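Local coordinates for putative permease protein, ABC transporter (Porphyromonas gingivalis, PDB 3IS6) that probably forms the MacB-like periplasmic core part of an ABC transporter permease and so contributes to transport across the cell membrane, at residues Val17-Thr22 with Leu34-Val39; Arg13-Lys18 with Val184-Gly189; Asp106-Leu111 with Ser136-Thr141; Tyr76-Leu81 with Ala157-Pro162. All blocks are in the same frame, centred on the assembly; numbering follows the deposited sequence.

Interaction 1: residues Val17-Thr22 with Leu34-Val39; sequences VKTHGT and LDFSQV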
loop_
_atom_site.group_PDB
_atom_site.type_symbol
_atom_site.label_atom_id
_atom_site.label_comp_id
_atom_site.label_asym_id
_atom_site.label_seq_id
_atom_site.Cartn_x
_atom_site.Cartn_y
_atom_site.Cartn_z
ATOM N N VAL A 17 -18.084 -8.334 -10.587
ATOM C CA VAL A 17 -17.390 -9.523 -10.937
ATOM C C VAL A 17 -17.277 -10.407 -9.740
ATOM O O VAL A 17 -16.710 -10.053 -8.772
ATOM C CB VAL A 17 -15.987 -9.241 -11.423
ATOM C CG1 VAL A 17 -15.346 -10.451 -11.792
ATOM C CG2 VAL A 17 -15.975 -8.257 -12.531
ATOM N N LYS A 18 -17.826 -11.589 -9.875
ATOM C CA LYS A 18 -17.786 -12.612 -8.865
ATOM C C LYS A 18 -16.839 -13.730 -9.262
ATOM O O LYS A 18 -16.499 -13.879 -10.393
ATOM C CB LYS A 18 -19.174 -13.190 -8.596
ATOM C CG LYS A 18 -20.229 -12.194 -8.289
ATOM C CD LYS A 18 -20.753 -12.368 -6.924
ATOM C CE LYS A 18 -20.894 -13.786 -6.582
ATOM N NZ LYS A 18 -20.642 -14.001 -5.209
ATOM N N THR A 19 -16.410 -14.484 -8.279
ATOM C CA THR A 19 -15.497 -15.565 -8.473
ATOM C C THR A 19 -16.074 -16.804 -7.840
ATOM O O THR A 19 -16.508 -16.756 -6.713
ATOM C CB THR A 19 -14.182 -15.274 -7.787
ATOM O OG1 THR A 19 -13.743 -13.968 -8.128
ATOM C CG2 THR A 19 -13.144 -16.258 -8.178
ATOM N N HIS A 20 -16.045 -17.909 -8.569
ATOM C CA HIS A 20 -16.543 -19.190 -8.107
ATOM C C HIS A 20 -15.537 -20.309 -8.347
ATOM O O HIS A 20 -14.783 -20.268 -9.276
ATOM C CB HIS A 20 -17.808 -19.545 -8.847
ATOM C CG HIS A 20 -18.890 -18.543 -8.717
ATOM N ND1 HIS A 20 -19.639 -18.407 -7.580
ATOM C CD2 HIS A 20 -19.367 -17.638 -9.593
ATOM C CE1 HIS A 20 -20.520 -17.448 -7.755
ATOM N NE2 HIS A 20 -20.377 -16.968 -8.969
ATOM N N GLY A 21 -15.561 -21.326 -7.519
ATOM C CA GLY A 21 -14.643 -22.426 -7.685
ATOM C C GLY A 21 -14.616 -23.354 -6.510
ATOM O O GLY A 21 -15.538 -23.390 -5.756
ATOM N N THR A 22 -13.530 -24.080 -6.367
ATOM C CA THR A 22 -13.394 -25.091 -5.360
ATOM C C THR A 22 -11.968 -25.182 -4.902
ATOM O O THR A 22 -11.083 -24.870 -5.630
ATOM C CB THR A 22 -13.779 -26.464 -5.896
ATOM O OG1 THR A 22 -12.887 -26.816 -6.946
ATOM C CG2 THR A 22 -15.174 -26.480 -6.427
ATOM N N LEU A 34 -15.986 -22.229 -3.292
ATOM C CA LEU A 34 -15.509 -20.862 -3.203
ATOM C C LEU A 34 -16.477 -19.922 -3.852
ATOM O O LEU A 34 -16.925 -20.159 -4.938
ATOM C CB LEU A 34 -14.162 -20.718 -3.888
ATOM C CG LEU A 34 -13.010 -21.552 -3.405
ATOM C CD1 LEU A 34 -11.811 -21.273 -4.207
ATOM C CD2 LEU A 34 -12.745 -21.304 -1.999
ATOM N N ASP A 35 -16.796 -18.857 -3.145
ATOM C CA ASP A 35 -17.684 -17.835 -3.612
ATOM C C ASP A 35 -17.199 -16.471 -3.101
ATOM O O ASP A 35 -17.322 -16.205 -1.940
ATOM C CB ASP A 35 -19.051 -18.169 -3.037
ATOM C CG ASP A 35 -20.127 -17.278 -3.501
ATOM O OD1 ASP A 35 -19.890 -16.106 -3.744
ATOM O OD2 ASP A 35 -21.252 -17.764 -3.616
ATOM N N PHE A 36 -16.683 -15.629 -3.990
ATOM C CA PHE A 36 -16.146 -14.312 -3.678
ATOM C C PHE A 36 -16.903 -13.215 -4.400
ATOM O O PHE A 36 -17.378 -13.394 -5.486
ATOM C CB PHE A 36 -14.693 -14.133 -4.083
ATOM C CG PHE A 36 -13.775 -15.223 -3.673
ATOM C CD1 PHE A 36 -14.082 -16.085 -2.670
ATOM C CD2 PHE A 36 -12.560 -15.366 -4.308
ATOM C CE1 PHE A 36 -13.220 -17.050 -2.321
ATOM C CE2 PHE A 36 -11.715 -16.330 -3.958
ATOM C CZ PHE A 36 -12.046 -17.176 -2.957
ATOM N N SER A 37 -17.007 -12.074 -3.759
ATOM C CA SER A 37 -17.613 -10.925 -4.357
ATOM C C SER A 37 -16.616 -9.831 -4.691
ATOM O O SER A 37 -16.985 -8.796 -5.160
ATOM C CB SER A 37 -18.674 -10.386 -3.434
ATOM O OG SER A 37 -19.788 -11.214 -3.443
ATOM N N GLN A 38 -15.362 -10.125 -4.424
ATOM C CA GLN A 38 -14.257 -9.217 -4.642
ATOM C C GLN A 38 -13.163 -9.919 -5.442
ATOM O O GLN A 38 -13.131 -11.105 -5.506
ATOM C CB GLN A 38 -13.746 -8.660 -3.324
ATOM C CG GLN A 38 -14.779 -7.866 -2.592
ATOM C CD GLN A 38 -14.291 -7.109 -1.363
ATOM O OE1 GLN A 38 -15.040 -6.420 -0.749
ATOM N NE2 GLN A 38 -13.051 -7.242 -1.033
ATOM N N VAL A 39 -12.313 -9.136 -6.082
ATOM C CA VAL A 39 -11.301 -9.616 -6.984
ATOM C C VAL A 39 -9.945 -8.956 -6.734
ATOM O O VAL A 39 -9.824 -8.011 -5.999
ATOM C CB VAL A 39 -11.675 -9.384 -8.418
ATOM C CG1 VAL A 39 -12.938 -10.081 -8.782
ATOM C CG2 VAL A 39 -11.783 -7.943 -8.696
HETATM O O HOH W 1 -16.043 -7.691 -7.543
HETATM O O HOH W 2 -15.243 -11.951 -7.031
#
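Strand residues Val17-Thr22 and Leu34-Phe36 belong to the two arms of a beta hairpin in the MacB-like periplasmic core domain. Ser37-Val39 leave the second arm as loop. The strands run antiparallel, at 170° over these short segments.

Backbone bonds set the register. Thr19 with Phe36 and Gly21 with Leu34 are hydrogen-bonded pairs, each closed by two bonds. His20 with Asp35 is the non-hydrogen-bonded pair between them. The bond from Phe36 N to Thr19 O is 3.0 Å long and nearly straight. Leu34 N comes within 2.8 Å of Gly21 O, but meets it from above the carbonyl plane.

Charge is added on the face of His20 and Asp35. The Lys18 chain is bent at three torsions, which carries NZ over the partner strand. There Lys18 NZ makes a salt bridge of 2.7 Å with Asp35 OD1, on the syn lone pair. Weak bonds to Phe36 O and Ser37 OG add to the hold on this ammonium group. Asp35 OD2 lies near the plane of the His20 ring, 4.2 Å from His20 CE1 at its edge.

Apolar packing lies on the other face, where Thr19 CB meets Phe36 CD2 at 3.8 Å, the two side chains crossing obliquely. Past the end of the paired strands, Val17 and Val39 cross at about a right angle, and their CG1 atoms are 3.9 Å apart. Strand 218-225 flanks Val17-Thr22 along its other edge.

Two waters fill in where the strand pairing ends. One donates to both Val17 O and Ser37 O. The other lies 2.7 Å from Thr19 OG1 and also reaches Val17 O and Gln38 O.

Interaction 2: residues Arg13-Lys18 with Val184-Gly189; sequences RICIVK and VRLRPG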
loop_
_atom_site.group_PDB
_atom_site.type_symbol
_atom_site.label_atom_id
_atom_site.label_comp_id
_atom_site.label_asym_id
_atom_site.label_seq_id
_atom_site.Cartn_x
_atom_site.Cartn_y
_atom_site.Cartn_z
ATOM N N ARG A 13 -27.791 -2.037 -16.266
ATOM C CA ARG A 13 -26.663 -2.631 -16.966
ATOM C C ARG A 13 -25.362 -2.791 -16.170
ATOM O O ARG A 13 -24.360 -3.143 -16.709
ATOM C CB ARG A 13 -26.389 -1.871 -18.260
ATOM C CG ARG A 13 -27.506 -1.950 -19.244
ATOM C CD ARG A 13 -27.136 -1.366 -20.566
ATOM N NE ARG A 13 -27.380 0.049 -20.652
ATOM C CZ ARG A 13 -26.465 0.917 -21.016
ATOM N NH1 ARG A 13 -25.268 0.506 -21.296
ATOM N NH2 ARG A 13 -26.740 2.188 -21.079
ATOM N N ILE A 14 -25.395 -2.517 -14.886
ATOM C CA ILE A 14 -24.212 -2.666 -14.072
ATOM C C ILE A 14 -24.142 -4.023 -13.417
ATOM O O ILE A 14 -25.074 -4.462 -12.846
ATOM C CB ILE A 14 -24.150 -1.608 -12.977
ATOM C CG1 ILE A 14 -24.249 -0.224 -13.576
ATOM C CG2 ILE A 14 -22.921 -1.762 -12.178
ATOM C CD1 ILE A 14 -24.376 0.826 -12.588
ATOM N N CYS A 15 -22.979 -4.635 -13.515
ATOM C CA CYS A 15 -22.651 -5.896 -12.916
ATOM C C CYS A 15 -21.415 -5.756 -12.027
ATOM O O CYS A 15 -20.699 -4.824 -12.142
ATOM C CB CYS A 15 -22.346 -6.927 -13.985
ATOM S SG CYS A 15 -23.656 -7.308 -15.106
ATOM N N ILE A 16 -21.203 -6.716 -11.154
ATOM C CA ILE A 16 -19.973 -6.864 -10.439
ATOM C C ILE A 16 -19.369 -8.189 -10.823
ATOM O O ILE A 16 -20.049 -9.048 -11.312
ATOM C CB ILE A 16 -20.096 -6.776 -8.902
ATOM C CG1 ILE A 16 -20.994 -7.846 -8.338
ATOM C CG2 ILE A 16 -20.572 -5.445 -8.469
ATOM C CD1 ILE A 16 -20.674 -8.226 -6.913
ATOM N N VAL A 17 -18.084 -8.334 -10.587
ATOM C CA VAL A 17 -17.390 -9.523 -10.937
ATOM C C VAL A 17 -17.277 -10.407 -9.740
ATOM O O VAL A 17 -16.710 -10.053 -8.772
ATOM C CB VAL A 17 -15.987 -9.241 -11.423
ATOM C CG1 VAL A 17 -15.346 -10.451 -11.792
ATOM C CG2 VAL A 17 -15.975 -8.257 -12.531
ATOM N N LYS A 18 -17.826 -11.589 -9.875
ATOM C CA LYS A 18 -17.786 -12.612 -8.865
ATOM C C LYS A 18 -16.839 -13.730 -9.262
ATOM O O LYS A 18 -16.499 -13.879 -10.393
ATOM C CB LYS A 18 -19.174 -13.190 -8.596
ATOM C CG LYS A 18 -20.229 -12.194 -8.289
ATOM C CD LYS A 18 -20.753 -12.368 -6.924
ATOM C CE LYS A 18 -20.894 -13.786 -6.582
ATOM N NZ LYS A 18 -20.642 -14.001 -5.209
ATOM N N VAL A 184 -18.715 -3.428 -13.715
ATOM C CA VAL A 184 -18.717 -3.470 -15.147
ATOM C C VAL A 184 -20.051 -3.036 -15.721
ATOM O O VAL A 184 -21.050 -3.596 -15.387
ATOM C CB VAL A 184 -18.478 -4.887 -15.589
ATOM C CG1 VAL A 184 -18.407 -4.992 -17.026
ATOM C CG2 VAL A 184 -17.284 -5.432 -14.992
ATOM N N ARG A 185 -20.061 -2.066 -16.610
ATOM C CA ARG A 185 -21.267 -1.714 -17.305
ATOM C C ARG A 185 -21.263 -2.246 -18.722
ATOM O O ARG A 185 -20.434 -1.899 -19.497
ATOM C CB ARG A 185 -21.456 -0.216 -17.334
ATOM C CG ARG A 185 -22.741 0.236 -17.913
ATOM C CD ARG A 185 -22.612 1.541 -18.591
ATOM N NE ARG A 185 -22.418 2.605 -17.656
ATOM C CZ ARG A 185 -21.792 3.723 -17.939
ATOM N NH1 ARG A 185 -21.345 3.935 -19.155
ATOM N NH2 ARG A 185 -21.638 4.628 -17.017
ATOM N N LEU A 186 -22.217 -3.102 -19.019
ATOM C CA LEU A 186 -22.398 -3.668 -20.332
ATOM C C LEU A 186 -23.191 -2.797 -21.301
ATOM O O LEU A 186 -24.039 -2.055 -20.910
ATOM C CB LEU A 186 -23.066 -5.024 -20.213
ATOM C CG LEU A 186 -22.475 -5.975 -19.218
ATOM C CD1 LEU A 186 -23.323 -7.122 -18.998
ATOM C CD2 LEU A 186 -21.156 -6.389 -19.646
ATOM N N ARG A 187 -22.936 -2.961 -22.586
ATOM C CA ARG A 187 -23.756 -2.349 -23.599
ATOM C C ARG A 187 -25.117 -3.010 -23.658
ATOM O O ARG A 187 -25.284 -4.140 -23.285
ATOM C CB ARG A 187 -23.105 -2.446 -24.958
ATOM C CG ARG A 187 -21.664 -2.280 -24.948
ATOM C CD ARG A 187 -21.182 -1.480 -26.128
ATOM N NE ARG A 187 -19.744 -1.262 -26.101
ATOM C CZ ARG A 187 -19.178 -0.070 -26.002
ATOM N NH1 ARG A 187 -19.923 1.018 -25.951
ATOM N NH2 ARG A 187 -17.869 0.028 -25.975
ATOM N N PRO A 188 -26.084 -2.296 -24.182
ATOM C CA PRO A 188 -27.448 -2.791 -24.208
ATOM C C PRO A 188 -27.521 -4.108 -24.943
ATOM O O PRO A 188 -26.880 -4.304 -25.933
ATOM C CB PRO A 188 -28.158 -1.735 -25.019
ATOM C CG PRO A 188 -27.389 -0.579 -24.850
ATOM C CD PRO A 188 -25.997 -0.983 -24.808
ATOM N N GLY A 189 -28.273 -5.030 -24.401
ATOM C CA GLY A 189 -28.452 -6.305 -25.029
ATOM C C GLY A 189 -27.431 -7.380 -24.770
ATOM O O GLY A 189 -27.622 -8.496 -25.214
#
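Arg13 NH1 is gripped by two acceptors, Leu186 O by a hydrogen bond and the carboxylate of Glu55 by a salt bridge. The bond from Arg13 NH1 to Leu186 O is 2.9 Å long. It lies close to the guanidinium plane and ends on a lone pair of the carbonyl. The bend at chi3 of Arg13 (-88°) turns the group so that NH1 points edge-on at Leu186 O. Pro188 lies over one face of the guanidinium, offset toward its rim, with Pro188 CD 3.9 Å from Arg13 NH1. One hydrogen bond, one salt bridge and a covered face would limit the rotation of the group. Arg185 has a salt bridge to the other oxygen of Glu55. That shared carboxylate probably offsets the repulsion between Arg13 NH1 and Arg185 NE, which are 5.1 Å apart.

The backbones form an antiparallel pair inside the mixed sheet of the periplasmic core domain. It joins strand 14-23, near the start of the chain, to strand 181-186. Cys15 and Val184 are the hydrogen-bonded pair. Val184 N gives Cys15 O a bond of 2.9 Å that is almost straight at 174°. Cys15 N returns one to Val184 O. Beyond the non-hydrogen-bonded pair Ile14 and Arg185, Leu186 N bonds to Arg13 O at 3.2 Å.

The apolar contacts are few and buried. Cys15 SG, anti to its carbonyl carbon, touches Leu186 CD1 at 3.9 Å. Val17 CG2 meets Val184 CG2 at 4.0 Å, the two side chains crossing obliquely.

Interaction 3: residues Asp106-Leu111 with Ser136-Thr141; sequences DNMTCL and SDRAIT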
loop_
_atom_site.group_PDB
_atom_site.type_symbol
_atom_site.label_atom_id
_atom_site.label_comp_id
_atom_site.label_asym_id
_atom_site.label_seq_id
_atom_site.Cartn_x
_atom_site.Cartn_y
_atom_site.Cartn_z
ATOM N N ASP A 106 -4.651 13.099 -8.737
ATOM C CA ASP A 106 -3.436 13.430 -8.031
ATOM C C ASP A 106 -3.443 12.756 -6.684
ATOM O O ASP A 106 -4.347 12.942 -5.926
ATOM C CB ASP A 106 -3.386 14.927 -7.840
ATOM C CG ASP A 106 -2.186 15.382 -7.066
ATOM O OD1 ASP A 106 -1.610 14.632 -6.292
ATOM O OD2 ASP A 106 -1.823 16.527 -7.233
ATOM N N ASN A 107 -2.401 12.010 -6.387
ATOM C CA ASN A 107 -2.333 11.209 -5.196
ATOM C C ASN A 107 -2.388 12.018 -3.920
ATOM O O ASN A 107 -2.738 11.509 -2.908
ATOM C CB ASN A 107 -1.115 10.300 -5.204
ATOM C CG ASN A 107 -1.255 9.130 -6.160
ATOM O OD1 ASN A 107 -2.237 8.433 -6.163
ATOM N ND2 ASN A 107 -0.257 8.919 -6.962
HETATM N N MSE A 108 -2.080 13.291 -3.976
HETATM C CA MSE A 108 -2.056 14.102 -2.772
HETATM C C MSE A 108 -3.357 14.862 -2.518
HETATM O O MSE A 108 -3.391 15.781 -1.753
HETATM C CB MSE A 108 -0.856 15.041 -2.726
HETATM C CG MSE A 108 0.484 14.370 -2.800
HETATM SE SE MSE A 108 0.878 13.287 -1.330
HETATM C CE MSE A 108 1.139 14.623 -0.051
ATOM N N THR A 109 -4.416 14.456 -3.187
ATOM C CA THR A 109 -5.676 15.126 -3.071
ATOM C C THR A 109 -6.825 14.151 -2.863
ATOM O O THR A 109 -6.741 13.039 -3.251
ATOM C CB THR A 109 -5.993 15.914 -4.308
ATOM O OG1 THR A 109 -6.278 14.998 -5.349
ATOM C CG2 THR A 109 -4.855 16.772 -4.703
ATOM N N CYS A 110 -7.886 14.620 -2.244
ATOM C CA CYS A 110 -9.064 13.830 -1.957
ATOM C C CYS A 110 -10.363 14.534 -2.264
ATOM O O CYS A 110 -10.398 15.709 -2.422
ATOM C CB CYS A 110 -9.078 13.417 -0.503
ATOM S SG CYS A 110 -9.443 14.660 0.620
ATOM N N LEU A 111 -11.429 13.770 -2.333
ATOM C CA LEU A 111 -12.756 14.297 -2.399
ATOM C C LEU A 111 -13.438 13.937 -1.107
ATOM O O LEU A 111 -13.186 12.906 -0.560
ATOM C CB LEU A 111 -13.533 13.716 -3.542
ATOM C CG LEU A 111 -12.929 13.799 -4.917
ATOM C CD1 LEU A 111 -13.713 12.994 -5.864
ATOM C CD2 LEU A 111 -12.932 15.211 -5.335
ATOM N N SER A 136 3.994 13.926 10.786
ATOM C CA SER A 136 4.595 14.585 9.644
ATOM C C SER A 136 3.770 15.782 9.198
ATOM O O SER A 136 2.612 15.820 9.445
ATOM C CB SER A 136 4.748 13.585 8.492
ATOM O OG SER A 136 5.121 14.189 7.294
ATOM N N ASP A 137 4.373 16.752 8.533
ATOM C CA ASP A 137 3.575 17.827 8.005
ATOM C C ASP A 137 3.032 17.573 6.618
ATOM O O ASP A 137 2.368 18.389 6.074
ATOM C CB ASP A 137 4.169 19.222 8.188
ATOM C CG ASP A 137 5.336 19.489 7.336
ATOM O OD1 ASP A 137 5.513 18.793 6.349
ATOM O OD2 ASP A 137 6.099 20.414 7.667
ATOM N N ARG A 138 3.304 16.407 6.075
ATOM C CA ARG A 138 2.679 16.011 4.833
ATOM C C ARG A 138 1.176 15.898 5.034
ATOM O O ARG A 138 0.718 15.405 6.018
ATOM C CB ARG A 138 3.231 14.681 4.347
ATOM C CG ARG A 138 2.467 14.067 3.240
ATOM C CD ARG A 138 3.160 12.868 2.676
ATOM N NE ARG A 138 4.266 13.292 1.866
ATOM C CZ ARG A 138 4.704 12.693 0.782
ATOM N NH1 ARG A 138 4.142 11.606 0.327
ATOM N NH2 ARG A 138 5.710 13.215 0.150
ATOM N N ALA A 139 0.429 16.378 4.072
ATOM C CA ALA A 139 -1.008 16.391 4.175
ATOM C C ALA A 139 -1.717 16.156 2.860
ATOM O O ALA A 139 -1.168 16.335 1.825
ATOM C CB ALA A 139 -1.455 17.667 4.775
ATOM N N ILE A 140 -2.965 15.775 2.943
ATOM C CA ILE A 140 -3.807 15.608 1.801
ATOM C C ILE A 140 -4.653 16.856 1.645
ATOM O O ILE A 140 -5.193 17.332 2.592
ATOM C CB ILE A 140 -4.724 14.426 1.988
ATOM C CG1 ILE A 140 -3.926 13.178 2.305
ATOM C CG2 ILE A 140 -5.491 14.191 0.783
ATOM C CD1 ILE A 140 -4.713 12.139 3.039
ATOM N N THR A 141 -4.751 17.353 0.430
ATOM C CA THR A 141 -5.517 18.526 0.110
ATOM C C THR A 141 -6.896 18.180 -0.374
ATOM O O THR A 141 -7.046 17.325 -1.180
ATOM C CB THR A 141 -4.858 19.274 -1.023
ATOM O OG1 THR A 141 -3.585 19.727 -0.612
ATOM C CG2 THR A 141 -5.653 20.418 -1.403
#
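The guanidinium of Arg138 has the methyl of selenomethionine Met108 over one face. Met108 CE sits above that plane, offset toward the rim, and the two side chains cross at about a right angle. At the end of the group, Arg138 NH1 bonds to the carbonyl oxygens of Leu240 and Gln243 of the second subunit. The carboxylate of Asp106 is the other flat group. Asp106 OD1 receives Met108 N from above the carboxylate plane, at 2.7 Å.

The contact is where two parallel strands, 109-113 and 140-146, begin in the mixed sheet of the MacB-like periplasmic core domain. Thr109 and Thr141 form the parallel bridge. Thr141 N bonds to Met108 O at 3.0 Å, almost straight at 174°. Cys110 N bonds to Thr141 O, also at 3.0 Å. Both donors lie in the plane of the carbonyl they meet.

A type I beta turn from Asp106 to Thr109 leads into the first strand. Its first residues also form an Asx turn, closed by the bond from Met108 N to the Asp106 side chain. Asp106 O accepts twice from Thr109, from its N and from its OG1. The hydroxyl takes the crowded position between backbone N and carbonyl carbon, which turns it back to that oxygen.

Met108 is bent at chi2 (-66°) and chi3 (-71°), so its end folds over to the other segment. Met108 CE lies 3.6 Å from Arg138 CG and 3.4 Å from Ala139 O. On the buried side Ile140 CG2 packs against Cys110, 3.9 Å from its CB.

Interaction 4: residues Tyr76-Leu81 with Ala157-Pro162; sequences YETKTL and ADMLLP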
loop_
_atom_site.group_PDB
_atom_site.type_symbol
_atom_site.label_atom_id
_atom_site.label_comp_id
_atom_site.label_asym_id
_atom_site.label_seq_id
_atom_site.Cartn_x
_atom_site.Cartn_y
_atom_site.Cartn_z
ATOM N N TYR A 76 -11.872 14.081 12.850
ATOM C CA TYR A 76 -13.061 13.529 12.257
ATOM C C TYR A 76 -12.893 12.071 11.879
ATOM O O TYR A 76 -11.925 11.706 11.303
ATOM C CB TYR A 76 -13.438 14.331 11.020
ATOM C CG TYR A 76 -13.714 15.760 11.353
ATOM C CD1 TYR A 76 -14.920 16.143 11.850
ATOM C CD2 TYR A 76 -12.744 16.708 11.248
ATOM C CE1 TYR A 76 -15.162 17.417 12.185
ATOM C CE2 TYR A 76 -12.987 17.994 11.592
ATOM C CZ TYR A 76 -14.194 18.343 12.056
ATOM O OH TYR A 76 -14.448 19.605 12.402
ATOM N N GLU A 77 -13.878 11.267 12.205
ATOM C CA GLU A 77 -13.904 9.893 11.790
ATOM C C GLU A 77 -14.406 9.874 10.362
ATOM O O GLU A 77 -15.418 10.427 10.065
ATOM C CB GLU A 77 -14.806 9.095 12.717
ATOM C CG GLU A 77 -15.005 7.653 12.339
ATOM C CD GLU A 77 -16.115 6.975 13.126
ATOM O OE1 GLU A 77 -17.272 6.992 12.686
ATOM O OE2 GLU A 77 -15.820 6.431 14.193
ATOM N N THR A 78 -13.652 9.266 9.479
ATOM C CA THR A 78 -14.014 9.256 8.096
ATOM C C THR A 78 -13.916 7.870 7.484
ATOM O O THR A 78 -13.000 7.156 7.756
ATOM C CB THR A 78 -13.152 10.248 7.291
ATOM O OG1 THR A 78 -12.017 9.584 6.795
ATOM C CG2 THR A 78 -12.664 11.357 8.143
ATOM N N LYS A 79 -14.861 7.526 6.641
ATOM C CA LYS A 79 -14.827 6.274 5.924
ATOM C C LYS A 79 -14.280 6.490 4.540
ATOM O O LYS A 79 -14.847 7.192 3.755
ATOM C CB LYS A 79 -16.215 5.677 5.820
ATOM C CG LYS A 79 -16.209 4.292 5.310
ATOM C CD LYS A 79 -17.531 3.872 4.821
ATOM C CE LYS A 79 -17.796 2.465 5.063
ATOM N NZ LYS A 79 -18.941 2.346 5.940
ATOM N N THR A 80 -13.174 5.850 4.264
ATOM C CA THR A 80 -12.386 6.119 3.100
ATOM C C THR A 80 -12.403 5.002 2.062
ATOM O O THR A 80 -12.146 3.876 2.353
ATOM C CB THR A 80 -10.944 6.396 3.514
ATOM O OG1 THR A 80 -10.894 7.538 4.341
ATOM C CG2 THR A 80 -10.112 6.614 2.358
ATOM N N LEU A 81 -12.695 5.368 0.846
ATOM C CA LEU A 81 -12.750 4.469 -0.251
ATOM C C LEU A 81 -11.779 4.903 -1.353
ATOM O O LEU A 81 -11.713 6.039 -1.696
ATOM C CB LEU A 81 -14.162 4.407 -0.790
ATOM C CG LEU A 81 -14.501 3.509 -1.968
ATOM C CD1 LEU A 81 -14.449 2.091 -1.582
ATOM C CD2 LEU A 81 -15.828 3.826 -2.479
ATOM N N ALA A 157 -18.894 5.951 1.237
ATOM C CA ALA A 157 -17.662 6.689 1.441
ATOM C C ALA A 157 -17.910 8.123 1.911
ATOM O O ALA A 157 -18.678 8.811 1.331
ATOM C CB ALA A 157 -16.887 6.696 0.198
ATOM N N ASP A 158 -17.292 8.525 2.995
ATOM C CA ASP A 158 -17.041 9.903 3.355
ATOM C C ASP A 158 -15.944 10.616 2.558
ATOM O O ASP A 158 -16.029 11.770 2.309
ATOM C CB ASP A 158 -16.797 10.035 4.847
ATOM C CG ASP A 158 -17.860 9.338 5.673
ATOM O OD1 ASP A 158 -19.020 9.351 5.269
ATOM O OD2 ASP A 158 -17.530 8.742 6.708
HETATM N N MSE A 159 -14.885 9.901 2.247
HETATM C CA MSE A 159 -13.740 10.433 1.543
HETATM C C MSE A 159 -13.316 9.499 0.429
HETATM O O MSE A 159 -13.287 8.332 0.607
HETATM C CB MSE A 159 -12.586 10.646 2.526
HETATM C CG MSE A 159 -11.222 11.003 1.943
HETATM SE SE MSE A 159 -9.914 11.669 3.277
HETATM C CE MSE A 159 -9.394 10.036 3.958
ATOM N N LEU A 160 -12.940 10.053 -0.696
ATOM C CA LEU A 160 -12.456 9.286 -1.804
ATOM C C LEU A 160 -11.009 9.641 -2.107
ATOM O O LEU A 160 -10.678 10.777 -2.183
ATOM C CB LEU A 160 -13.303 9.524 -3.037
ATOM C CG LEU A 160 -14.760 9.090 -3.072
ATOM C CD1 LEU A 160 -15.514 9.662 -4.211
ATOM C CD2 LEU A 160 -14.862 7.626 -3.041
ATOM N N LEU A 161 -10.177 8.635 -2.290
ATOM C CA LEU A 161 -8.783 8.795 -2.616
ATOM C C LEU A 161 -8.479 8.015 -3.869
ATOM O O LEU A 161 -9.127 7.082 -4.150
ATOM C CB LEU A 161 -7.921 8.268 -1.502
ATOM C CG LEU A 161 -7.772 9.086 -0.244
ATOM C CD1 LEU A 161 -7.115 8.317 0.817
ATOM C CD2 LEU A 161 -7.028 10.314 -0.507
ATOM N N PRO A 162 -7.474 8.394 -4.620
ATOM C CA PRO A 162 -7.181 7.652 -5.825
ATOM C C PRO A 162 -6.696 6.245 -5.548
ATOM O O PRO A 162 -5.962 6.001 -4.639
ATOM C CB PRO A 162 -6.097 8.482 -6.488
ATOM C CG PRO A 162 -6.138 9.707 -5.875
ATOM C CD PRO A 162 -6.577 9.526 -4.497
#
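Backbone bonds carry most of this contact. Leu81 N bonds to Met159 O at 3.0 Å, nearly along the C=O axis. One step on, Leu161 N bonds to Leu81 O, in the carbonyl plane, at 3.1 Å. Lys79 O accepts the Met159 N bond from above its plane, and takes a weak, bent one from Asp158 N.

A side chain extends this ladder. Asp158 points toward the other strand, and Asp158 OD2 takes the Lys79 N bond at 2.9 Å. The donor comes from above the carboxylate plane. The ammonium end of Lys79 leads away and bonds to Gln156. The Lys79 side chain lies about 4 Å from a bound Tris molecule, probably from the crystallisation liquor.

These bonds join strand 74-83 to strand 159-162 as a parallel pair in the mixed sheet of the periplasmic core domain. The bridges are Thr80 with Met159 and Leu81 with Leu160. The short segments cross at -32°. Strand 109-113 lies along the other edge of 159-162, antiparallel to it.

Packing differs on the two faces. On one, Thr80 and selenomethionine Met159 lie side by side. The bend at chi3 of Met159 (80°) brings its CE to 2.9 Å from Thr80 OG1, a tight approach. A weak bond from Thr78 OG1 reaches the same Thr80 oxygen. Thr80 CG2 touches Leu161 CD1 at 3.8 Å. On the other face, Leu81 and Leu160 point the same way, their CD2 atoms 4.0 Å apart. Leu81 CB also rests against Ala157 CB at 3.7 Å.

In the fold
All four contacts pair strands of one mixed sheet. Interactions 1 and 2 share strand 14-23 and overlap in Val17 and Lys18, of which Val17 packs in both. Interactions 3 and 4 lie on the opposite side of the chain's centre. They join through the antiparallel neighbours 109-113 and 159-162. The first two are antiparallel, the last two parallel. Interactions 2 and 4 are buried, and the centre of 4 lies nearest the chain's centre, about 11 Å from it. Interactions 1 and 3 are partly buried, and 3 also reaches the second subunit. Charged groups appear differently: a direct lysine-aspartate bridge in 1, arginines sharing an outside glutamate in 2, a subunit-bound arginine in 3, and an aspartate capturing backbone N-H in 4.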